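Long-range contact in CS6 fimbrial subunit B, CS6 fimbrial subunit A (PDB 4B9G), which serves as a pilin subunit of the CS6 colonization factor of enterotoxigenic Escherichia coli, here fused to a donor strand from its partner subunit, and probably serves adhesion: residues K69-Y82 with S123-T135. Numbering follows the deposited sequence.
Sequences KLVNVNNPDQNMNY and SGYSSGTYAGHLT
V71 and A131 form an antiparallel hydrogen-bonded pair that joins the hairpin 69-82 to strand 128-135 in the Ig-like fold of a fimbrial subunit. Both segments belong to the CssB part of the fusion. V71 N reaches A131 O at 2.9 Å, and A131 N returns to V71 O. N72 and Y130 follow as a non-hydrogen-bonded pair. V73 N bonds T129 O at 3.0 Å. On the V71 and A131 face, V73 CG1 touches A131 CB.

The apolar contacts centre on M80 and two tyrosine rings. The M80 side chain runs out straight (chi2 177°), which carries CE into the angle between the rings. CE lies 3.7 Å from the Y130 ring centroid and 4.1 Å from that of Y125, over a face of each. These are CH-pi contacts, and SD adds longer Met-aromatic ones. N72 CA lies toward the edge of the opposite face of Y130. T158 touches M80 and I160 touches Y125; both lie in the CssA donor strand, joined here by engineering.

Polar side chains tie the turn 75-78 to the loop before strand 128-135. The Q78 amide meets S126 twice. OE1 accepts from S126 N in the carbonyl plane on a lone pair, while NE2 donates to S126 OG. The Y125 hydroxyl hydrogen-bonds the hydroxyl of Y115. N79 O lies 3.1 Å from Y125 OH, in the plane of the ring. N72 OD1 accepts from N74 N, making an Asx turn. Water 2 links the ND2 atoms of N72 and N74 to S127 O.

The hydroxyl of the buried Y130 has partners from both segments. It donates to S126 O at 2.7 Å, within the ring plane. It accepts from N72 ND2 at 3.1 Å, with the amide plane turned 73° from the ring.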
loop_
_atom_site.group_PDB
_atom_site.type_symbol
_atom_site.label_atom_id
_atom_site.label_comp_id
_atom_site.label_asym_id
_atom_site.label_seq_id
_atom_site.Cartn_x
_atom_site.Cartn_y
_atom_site.Cartn_z
ATOM N N LYS A 69 -3.874 -5.457 6.243
ATOM C CA LYS A 69 -3.363 -6.769 6.632
ATOM C C LYS A 69 -2.838 -7.546 5.422
ATOM O O LYS A 69 -3.449 -7.537 4.341
ATOM C CB LYS A 69 -4.462 -7.613 7.281
ATOM C CG LYS A 69 -4.859 -7.154 8.655
ATOM C CD LYS A 69 -5.850 -8.125 9.264
ATOM C CE LYS A 69 -5.841 -8.019 10.774
ATOM N NZ LYS A 69 -6.970 -7.230 11.311
ATOM N N LEU A 70 -1.726 -8.252 5.638
ATOM C CA LEU A 70 -1.273 -9.316 4.743
ATOM C C LEU A 70 -1.482 -10.618 5.512
ATOM O O LEU A 70 -0.964 -10.800 6.610
ATOM C CB LEU A 70 0.191 -9.135 4.354
ATOM C CG LEU A 70 0.509 -7.806 3.656
ATOM C CD1 LEU A 70 1.985 -7.704 3.340
ATOM C CD2 LEU A 70 -0.299 -7.605 2.400
ATOM N N VAL A 71 -2.299 -11.500 4.950
ATOM C CA VAL A 71 -2.745 -12.712 5.631
ATOM C C VAL A 71 -2.041 -13.934 5.034
ATOM O O VAL A 71 -1.966 -14.083 3.804
ATOM C CB VAL A 71 -4.281 -12.863 5.512
ATOM C CG1 VAL A 71 -4.756 -14.117 6.259
ATOM C CG2 VAL A 71 -4.977 -11.623 6.058
ATOM N N ASN A 72 -1.516 -14.798 5.899
ATOM C CA ASN A 72 -0.897 -16.033 5.471
ATOM C C ASN A 72 -1.895 -16.819 4.618
ATOM O O ASN A 72 -3.022 -17.124 5.059
ATOM C CB ASN A 72 -0.509 -16.805 6.730
ATOM C CG ASN A 72 0.211 -18.094 6.442
ATOM O OD1 ASN A 72 -0.254 -18.903 5.651
ATOM N ND2 ASN A 72 1.328 -18.316 7.111
ATOM N N VAL A 73 -1.484 -17.155 3.400
ATOM C CA VAL A 73 -2.414 -17.774 2.449
ATOM C C VAL A 73 -2.800 -19.225 2.814
ATOM O O VAL A 73 -3.746 -19.796 2.255
ATOM C CB VAL A 73 -1.874 -17.696 1.000
ATOM C CG1 VAL A 73 -1.661 -16.243 0.561
ATOM C CG2 VAL A 73 -0.599 -18.500 0.834
ATOM N N ASN A 74 -2.059 -19.805 3.759
ATOM C CA ASN A 74 -2.311 -21.164 4.251
ATOM C C ASN A 74 -2.964 -21.205 5.631
ATOM O O ASN A 74 -3.573 -22.205 5.990
ATOM C CB ASN A 74 -0.998 -21.960 4.319
ATOM C CG ASN A 74 -0.144 -21.760 3.097
ATOM O OD1 ASN A 74 -0.513 -22.173 2.004
ATOM N ND2 ASN A 74 0.989 -21.084 3.264
ATOM N N ASN A 75 -2.831 -20.138 6.402
ATOM C CA ASN A 75 -3.210 -20.134 7.800
ATOM C C ASN A 75 -3.846 -18.786 8.091
ATOM O O ASN A 75 -3.140 -17.814 8.389
ATOM C CB ASN A 75 -1.969 -20.309 8.664
ATOM C CG ASN A 75 -2.297 -20.525 10.113
ATOM O OD1 ASN A 75 -1.442 -20.958 10.872
ATOM N ND2 ASN A 75 -3.546 -20.239 10.514
ATOM N N PRO A 76 -5.182 -18.714 8.016
ATOM C CA PRO A 76 -5.874 -17.430 8.127
ATOM C C PRO A 76 -5.696 -16.730 9.479
ATOM O O PRO A 76 -5.990 -15.546 9.562
ATOM C CB PRO A 76 -7.347 -17.807 7.909
ATOM C CG PRO A 76 -7.428 -19.248 8.262
ATOM C CD PRO A 76 -6.122 -19.830 7.831
ATOM N N ASP A 77 -5.246 -17.437 10.510
ATOM C CA ASP A 77 -5.067 -16.825 11.827
ATOM C C ASP A 77 -3.756 -16.051 11.973
ATOM O O ASP A 77 -3.528 -15.435 13.010
ATOM C CB ASP A 77 -5.159 -17.889 12.937
ATOM C CG ASP A 77 -6.465 -18.641 12.929
ATOM O OD1 ASP A 77 -7.508 -18.037 12.600
ATOM O OD2 ASP A 77 -6.450 -19.841 13.280
ATOM N N GLN A 78 -2.896 -16.096 10.957
ATOM C CA GLN A 78 -1.623 -15.382 10.993
ATOM C C GLN A 78 -1.648 -14.228 10.003
ATOM O O GLN A 78 -1.942 -14.424 8.815
ATOM C CB GLN A 78 -0.480 -16.335 10.661
ATOM C CG GLN A 78 -0.313 -17.433 11.673
ATOM C CD GLN A 78 0.924 -18.258 11.422
ATOM O OE1 GLN A 78 1.931 -17.755 10.963
ATOM N NE2 GLN A 78 0.854 -19.532 11.725
ATOM N N ASN A 79 -1.368 -13.022 10.477
ATOM C CA ASN A 79 -1.417 -11.866 9.603
ATOM C C ASN A 79 -0.479 -10.767 10.097
ATOM O O ASN A 79 -0.067 -10.747 11.262
ATOM C CB ASN A 79 -2.857 -11.369 9.470
ATOM C CG ASN A 79 -3.457 -10.994 10.808
ATOM O OD1 ASN A 79 -2.934 -10.146 11.518
ATOM N ND2 ASN A 79 -4.517 -11.675 11.188
ATOM N N MET A 80 -0.130 -9.884 9.168
ATOM C CA MET A 80 0.762 -8.754 9.409
ATOM C C MET A 80 -0.003 -7.464 9.162
ATOM O O MET A 80 -0.605 -7.295 8.105
ATOM C CB MET A 80 1.955 -8.825 8.455
ATOM C CG MET A 80 2.765 -10.104 8.578
ATOM S SD MET A 80 4.079 -10.103 7.357
ATOM C CE MET A 80 4.898 -11.658 7.732
ATOM N N ASN A 81 0.068 -6.543 10.116
ATOM C CA ASN A 81 -0.498 -5.215 9.981
ATOM C C ASN A 81 0.522 -4.236 9.399
ATOM O O ASN A 81 1.711 -4.315 9.723
ATOM C CB ASN A 81 -0.917 -4.683 11.349
ATOM C CG ASN A 81 -1.997 -5.498 11.999
ATOM O OD1 ASN A 81 -2.874 -6.016 11.340
ATOM N ND2 ASN A 81 -1.933 -5.608 13.316
ATOM N N TYR A 82 0.067 -3.287 8.577
ATOM C CA TYR A 82 0.983 -2.328 7.977
ATOM C C TYR A 82 0.259 -1.053 7.572
ATOM O O TYR A 82 -0.959 -1.046 7.432
ATOM C CB TYR A 82 1.696 -2.927 6.754
ATOM C CG TYR A 82 0.812 -3.102 5.542
ATOM C CD1 TYR A 82 0.013 -4.229 5.374
ATOM C CD2 TYR A 82 0.783 -2.134 4.546
ATOM C CE1 TYR A 82 -0.783 -4.380 4.252
ATOM C CE2 TYR A 82 0.004 -2.286 3.410
ATOM C CZ TYR A 82 -0.775 -3.408 3.263
ATOM O OH TYR A 82 -1.514 -3.561 2.099
ATOM N N SER A 123 5.254 -18.969 18.734
ATOM C CA SER A 123 6.456 -19.343 18.003
ATOM C C SER A 123 6.774 -18.386 16.846
ATOM O O SER A 123 7.764 -18.575 16.140
ATOM C CB SER A 123 6.303 -20.761 17.453
ATOM O OG SER A 123 5.157 -20.864 16.633
ATOM N N GLY A 124 5.939 -17.371 16.646
ATOM C CA GLY A 124 6.149 -16.430 15.562
ATOM C C GLY A 124 5.460 -16.848 14.272
ATOM O O GLY A 124 4.628 -17.749 14.258
ATOM N N TYR A 125 5.778 -16.156 13.188
ATOM C CA TYR A 125 5.126 -16.400 11.911
ATOM C C TYR A 125 5.597 -17.697 11.255
ATOM O O TYR A 125 6.784 -18.040 11.294
ATOM C CB TYR A 125 5.422 -15.249 10.946
ATOM C CG TYR A 125 4.737 -13.950 11.285
ATOM C CD1 TYR A 125 3.364 -13.818 11.134
ATOM C CD2 TYR A 125 5.461 -12.855 11.720
ATOM C CE1 TYR A 125 2.724 -12.629 11.433
ATOM C CE2 TYR A 125 4.835 -11.659 12.030
ATOM C CZ TYR A 125 3.469 -11.560 11.879
ATOM O OH TYR A 125 2.837 -10.372 12.176
ATOM N N SER A 126 4.670 -18.392 10.625
ATOM C CA SER A 126 5.011 -19.538 9.801
ATOM C C SER A 126 5.633 -19.111 8.459
ATOM O O SER A 126 5.291 -18.072 7.884
ATOM C CB SER A 126 3.766 -20.372 9.516
ATOM O OG SER A 126 3.237 -20.957 10.685
ATOM N N SER A 127 6.540 -19.934 7.942
ATOM C CA SER A 127 7.017 -19.760 6.577
ATOM C C SER A 127 5.841 -19.747 5.600
ATOM O O SER A 127 4.937 -20.574 5.722
ATOM C CB SER A 127 7.948 -20.910 6.190
ATOM O OG SER A 127 9.133 -20.942 6.962
ATOM N N GLY A 128 5.886 -18.870 4.594
ATOM C CA GLY A 128 4.869 -18.837 3.558
ATOM C C GLY A 128 4.662 -17.434 3.015
ATOM O O GLY A 128 5.393 -16.485 3.354
ATOM N N THR A 129 3.666 -17.319 2.145
ATOM C CA THR A 129 3.284 -16.044 1.560
ATOM C C THR A 129 2.163 -15.394 2.366
ATOM O O THR A 129 1.207 -16.074 2.761
ATOM C CB THR A 129 2.829 -16.259 0.111
ATOM O OG1 THR A 129 3.920 -16.815 -0.629
ATOM C CG2 THR A 129 2.374 -14.970 -0.536
ATOM N N TYR A 130 2.283 -14.079 2.555
ATOM C CA TYR A 130 1.314 -13.250 3.263
ATOM C C TYR A 130 0.789 -12.253 2.229
ATOM O O TYR A 130 1.578 -11.482 1.684
ATOM C CB TYR A 130 2.000 -12.541 4.465
ATOM C CG TYR A 130 2.388 -13.523 5.540
ATOM C CD1 TYR A 130 3.482 -14.371 5.377
ATOM C CD2 TYR A 130 1.664 -13.599 6.724
ATOM C CE1 TYR A 130 3.805 -15.311 6.337
ATOM C CE2 TYR A 130 1.993 -14.536 7.700
ATOM C CZ TYR A 130 3.050 -15.397 7.508
ATOM O OH TYR A 130 3.303 -16.336 8.484
ATOM N N ALA A 131 -0.509 -12.298 1.937
ATOM C CA ALA A 131 -1.060 -11.585 0.788
ATOM C C ALA A 131 -2.241 -10.704 1.162
ATOM O O ALA A 131 -2.911 -10.898 2.172
ATOM C CB ALA A 131 -1.493 -12.582 -0.282
ATOM N N GLY A 132 -2.511 -9.749 0.297
ATOM C CA GLY A 132 -3.663 -8.869 0.430
ATOM C C GLY A 132 -3.853 -8.077 -0.847
ATOM O O GLY A 132 -3.335 -8.469 -1.905
ATOM N N HIS A 133 -4.558 -6.949 -0.740
ATOM C CA HIS A 133 -4.778 -6.059 -1.870
ATOM C C HIS A 133 -4.566 -4.625 -1.442
ATOM O O HIS A 133 -4.775 -4.278 -0.279
ATOM C CB HIS A 133 -6.188 -6.203 -2.431
ATOM C CG HIS A 133 -6.409 -7.501 -3.142
ATOM N ND1 HIS A 133 -6.705 -8.664 -2.467
ATOM C CD2 HIS A 133 -6.356 -7.834 -4.453
ATOM C CE1 HIS A 133 -6.828 -9.655 -3.331
ATOM N NE2 HIS A 133 -6.636 -9.179 -4.545
ATOM N N LEU A 134 -4.157 -3.811 -2.413
ATOM C CA LEU A 134 -3.903 -2.393 -2.219
ATOM C C LEU A 134 -4.766 -1.629 -3.221
ATOM O O LEU A 134 -4.662 -1.860 -4.421
ATOM C CB LEU A 134 -2.433 -2.093 -2.502
ATOM C CG LEU A 134 -2.037 -0.628 -2.403
ATOM C CD1 LEU A 134 -2.058 -0.110 -0.960
ATOM C CD2 LEU A 134 -0.679 -0.437 -3.028
ATOM N N THR A 135 -5.604 -0.720 -2.733
ATOM C CA THR A 135 -6.404 0.138 -3.594
ATOM C C THR A 135 -5.568 1.340 -4.023
ATOM O O THR A 135 -5.035 2.076 -3.190
ATOM C CB THR A 135 -7.645 0.668 -2.877
ATOM O OG1 THR A 135 -8.463 -0.437 -2.452
ATOM C CG2 THR A 135 -8.426 1.626 -3.775
HETATM O O HOH W 1 -3.388 -5.401 2.153
HETATM O O HOH W 2 2.275 -20.840 5.875
HETATM O O HOH W 3 2.655 -19.942 1.144
#